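Side-chain contact in putative branched chain amino acid ABC transporter, periplasmic amino acid-binding protein (Brucella ovis, PDB 4XFK), which probably serves as the periplasmic amino-acid-binding component of an ABC transport system for branched-chain amino acids: residues A[142-147]-A[378-383]. The protein carries 1 engineered substitution. Residues are numbered along the deposited sequence; the frame is centred on the assembly and turned at random. Where two conformers were deposited one is given.
With ACT (acetate ion), chain C.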
ATOM      1  N   PHE A 142     -10.898   3.340  -1.732  1.00  6.64           N
ATOM      2  CA  PHE A 142     -12.323   3.037  -1.747  1.00  7.89           C
ATOM      3  C   PHE A 142     -13.177   3.974  -2.575  1.00  8.03           C
ATOM      4  O   PHE A 142     -14.206   3.562  -3.096  1.00  9.55           O
ATOM      5  CB  PHE A 142     -12.843   2.665  -0.352  1.00  8.33           C
ATOM      6  CG  PHE A 142     -12.357   1.314   0.049  1.00  7.68           C
ATOM      7  CD1 PHE A 142     -13.056   0.176  -0.337  1.00  9.09           C
ATOM      8  CD2 PHE A 142     -11.119   1.165   0.664  1.00  7.74           C
ATOM      9  CE1 PHE A 142     -12.568  -1.085  -0.054  1.00  8.71           C
ATOM     10  CE2 PHE A 142     -10.615  -0.102   0.945  1.00  7.97           C
ATOM     11  CZ  PHE A 142     -11.332  -1.225   0.571  1.00  7.48           C
ATOM     12  N   LYS A 143     -12.719   5.203  -2.776  1.00  8.73           N
ATOM     13  CA  LYS A 143     -13.327   6.073  -3.770  0.50  9.70           C
ATOM     14  C   LYS A 143     -13.119   5.478  -5.155  1.00  8.49           C
ATOM     15  O   LYS A 143     -14.060   5.324  -5.933  1.00 10.36           O
ATOM     16  CB  LYS A 143     -12.693   7.461  -3.729  0.50 11.32           C
ATOM     17  CG  LYS A 143     -13.021   8.297  -4.954  0.50 14.22           C
ATOM     18  CD  LYS A 143     -12.157   9.552  -5.053  0.50 15.88           C
ATOM     19  CE  LYS A 143     -10.736   9.254  -5.541  0.50 13.82           C
ATOM     20  NZ  LYS A 143      -9.785   8.962  -4.431  0.50 10.07           N
ATOM     21  N   THR A 144     -11.866   5.131  -5.470  1.00  7.09           N
ATOM     22  CA  THR A 144     -11.581   4.632  -6.813  1.00  7.90           C
ATOM     23  C   THR A 144     -12.255   3.297  -7.118  1.00  7.98           C
ATOM     24  O   THR A 144     -12.778   3.123  -8.219  1.00  8.97           O
ATOM     25  CB  THR A 144     -10.063   4.578  -7.164  1.00  8.17           C
ATOM     26  OG1 THR A 144      -9.374   3.707  -6.260  1.00  7.98           O
ATOM     27  CG2 THR A 144      -9.427   5.968  -7.121  1.00  8.66           C
ATOM     28  N   VAL A 145     -12.260   2.361  -6.169  1.00  7.95           N
ATOM     29  CA  VAL A 145     -12.872   1.070  -6.458  1.00  8.05           C
ATOM     30  C   VAL A 145     -14.370   1.227  -6.720  1.00  8.30           C
ATOM     31  O   VAL A 145     -14.914   0.647  -7.667  1.00  8.64           O
ATOM     32  CB  VAL A 145     -12.566  -0.020  -5.381  1.00  8.60           C
ATOM     33  CG1 VAL A 145     -13.429   0.141  -4.125  1.00  8.73           C
ATOM     34  CG2 VAL A 145     -12.729  -1.402  -5.982  1.00  9.09           C
ATOM     35  N   ALA A 146     -15.037   2.049  -5.913  1.00  8.45           N
ATOM     36  CA  ALA A 146     -16.474   2.233  -6.061  1.00  9.54           C
ATOM     37  C   ALA A 146     -16.802   3.032  -7.330  1.00  9.63           C
ATOM     38  O   ALA A 146     -17.701   2.666  -8.094  1.00 10.16           O
ATOM     39  CB  ALA A 146     -17.050   2.925  -4.824  1.00 10.28           C
ATOM     40  N   GLN A 147     -16.075   4.122  -7.558  1.00  9.88           N
ATOM     41  CA  GLN A 147     -16.316   4.934  -8.746  1.00  9.69           C
ATOM     42  C   GLN A 147     -16.040   4.158 -10.034  1.00  9.70           C
ATOM     43  O   GLN A 147     -16.772   4.296 -11.013  1.00 11.33           O
ATOM     44  CB  GLN A 147     -15.498   6.221  -8.712  1.00  9.96           C
ATOM     45  CG  GLN A 147     -15.834   7.176  -9.844  1.00 12.18           C
ATOM     46  CD  GLN A 147     -17.236   7.722  -9.732  1.00 14.96           C
ATOM     47  OE1 GLN A 147     -17.668   8.139  -8.656  1.00 16.65           O
ATOM     48  NE2 GLN A 147     -17.965   7.710 -10.840  1.00 17.11           N
ATOM     49  N   LYS A 378     -10.533   0.310 -15.830  1.00 10.62           N
ATOM     50  CA  LYS A 378     -10.597   1.758 -15.654  1.00 11.57           C
ATOM     51  C   LYS A 378      -9.330   2.253 -14.981  1.00 11.14           C
ATOM     52  O   LYS A 378      -8.921   1.718 -13.956  1.00 12.30           O
ATOM     53  CB  LYS A 378     -11.818   2.157 -14.812  1.00 13.74           C
ATOM     54  CG  LYS A 378     -11.894   3.643 -14.458  1.00 14.46           C
ATOM     55  CD  LYS A 378     -12.078   4.508 -15.699  1.00 16.05           C
ATOM     56  CE  LYS A 378     -12.181   5.981 -15.334  1.00 18.84           C
ATOM     57  NZ  LYS A 378     -12.309   6.858 -16.535  1.00 21.63           N
ATOM     58  N   THR A 379      -8.707   3.273 -15.555  1.00 11.26           N
ATOM     59  CA  THR A 379      -7.572   3.922 -14.912  1.00 12.20           C
ATOM     60  C   THR A 379      -7.930   5.360 -14.597  1.00 12.45           C
ATOM     61  O   THR A 379      -8.362   6.109 -15.475  1.00 16.30           O
ATOM     62  CB  THR A 379      -6.319   3.905 -15.795  1.00 13.73           C
ATOM     63  OG1 THR A 379      -5.876   2.557 -15.965  1.00 15.69           O
ATOM     64  CG2 THR A 379      -5.204   4.721 -15.151  1.00 14.50           C
ATOM     65  N   PHE A 380      -7.775   5.733 -13.333  1.00 10.37           N
ATOM     66  CA  PHE A 380      -7.951   7.111 -12.915  1.00 10.16           C
ATOM     67  C   PHE A 380      -6.590   7.780 -12.888  1.00 10.27           C
ATOM     68  O   PHE A 380      -5.617   7.195 -12.414  1.00 10.01           O
ATOM     69  CB  PHE A 380      -8.591   7.176 -11.529  1.00 10.51           C
ATOM     70  CG  PHE A 380     -10.008   6.700 -11.498  1.00 11.39           C
ATOM     71  CD1 PHE A 380     -11.028   7.497 -12.007  1.00 12.08           C
ATOM     72  CD2 PHE A 380     -10.332   5.469 -10.952  1.00 10.39           C
ATOM     73  CE1 PHE A 380     -12.349   7.065 -11.985  1.00 12.55           C
ATOM     74  CE2 PHE A 380     -11.654   5.033 -10.915  1.00 10.90           C
ATOM     75  CZ  PHE A 380     -12.664   5.830 -11.437  1.00 12.08           C
ATOM     76  N   THR A 381      -6.520   9.006 -13.390  1.00 10.42           N
ATOM     77  CA  THR A 381      -5.267   9.759 -13.361  1.00 10.52           C
ATOM     78  C   THR A 381      -4.874  10.082 -11.922  1.00 10.04           C
ATOM     79  O   THR A 381      -5.666   9.910 -10.993  1.00 10.11           O
ATOM     80  CB  THR A 381      -5.391  11.096 -14.115  1.00 11.39           C
ATOM     81  OG1 THR A 381      -6.334  11.923 -13.429  1.00 12.47           O
ATOM     82  CG2 THR A 381      -5.840  10.880 -15.550  1.00 12.84           C
ATOM     83  N   GLY A 382      -3.642  10.547 -11.738  1.00  9.88           N
ATOM     84  CA  GLY A 382      -3.189  11.021 -10.441  1.00  9.68           C
ATOM     85  C   GLY A 382      -4.118  12.078  -9.859  1.00 10.23           C
ATOM     86  O   GLY A 382      -4.521  11.997  -8.701  1.00 10.35           O
ATOM     87  N   ASP A 383      -4.497  13.060 -10.674  1.00 11.38           N
ATOM     88  CA  ASP A 383      -5.416  14.092 -10.201  1.00 14.10           C
ATOM     89  C   ASP A 383      -6.785  13.522  -9.805  1.00 13.43           C
ATOM     90  O   ASP A 383      -7.408  13.980  -8.845  1.00 13.74           O
ATOM     91  CB  ASP A 383      -5.573  15.195 -11.249  1.00 16.77           C
ATOM     92  CG  ASP A 383      -4.351  16.093 -11.336  1.00 21.26           C
ATOM     93  OD1 ASP A 383      -3.657  16.246 -10.309  1.00 23.36           O
ATOM     94  OD2 ASP A 383      -4.084  16.646 -12.425  1.00 25.04           O
TER
HETATM   95  C   ACT C 501      -7.341   0.245 -18.519  1.00 25.95           C
HETATM   96  O   ACT C 501      -8.428   0.365 -19.134  1.00 30.48           O
HETATM   97  OXT ACT C 501      -7.345   0.663 -17.340  1.00 25.24           O
HETATM   98  CH3 ACT C 501      -6.122  -0.369 -19.146  1.00 26.16           C
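Phe-380, the last residue of strand 373-380, pushes its ring against one turn of helix 138-152 and meets Thr-144 and Gln-147 there. The buried side is at Thr-144: its CB lies 3.9 Å from Phe-380 CD2, with the methyl CG2 close behind, while its carbonyl O comes within 3.5 Å of CE2, obliquely to the ring. A threonine suits this buried place because its two branches divide the work. CG2 sits beside the backbone N and adds carbon surface against the ring; OG1, held between N and the carbonyl carbon (chi1 61°), bonds back to Ile-140 O in its own helix and also hydrogen-bonds to Ser-265 OG on strand 263-266. In this periplasmic binding protein the helix packs on the mixed sheet of one lobe, and strand 373-380 runs antiparallel to strand 350-360, so the contact ties a late strand of that sheet to the helix following strand 131-133. On the side toward solvent, Gln-147 gives only its aliphatic part: CG lies 3.8 Å from Phe-380 CZ. CG stands anti to the backbone N (chi1 -173°), but the chain bends at chi2 and carries the amide off, its plane 81° from the ring's, to where NE2 hydrogen-bonds to Asp-151 OD1. Glutamine thus serves this partly exposed border, setting its methylenes against the CZ end of the ring while its polar end finds a partner elsewhere. Lys-378, also partly exposed, lays CG 3.7 Å above the plane of the Phe-380 ring, over one face and offset toward the rim. On the neighbouring Thr-379, OG1 donates a 2.8 Å hydrogen bond to OXT of an acetate, probably from the crystallisation liquor.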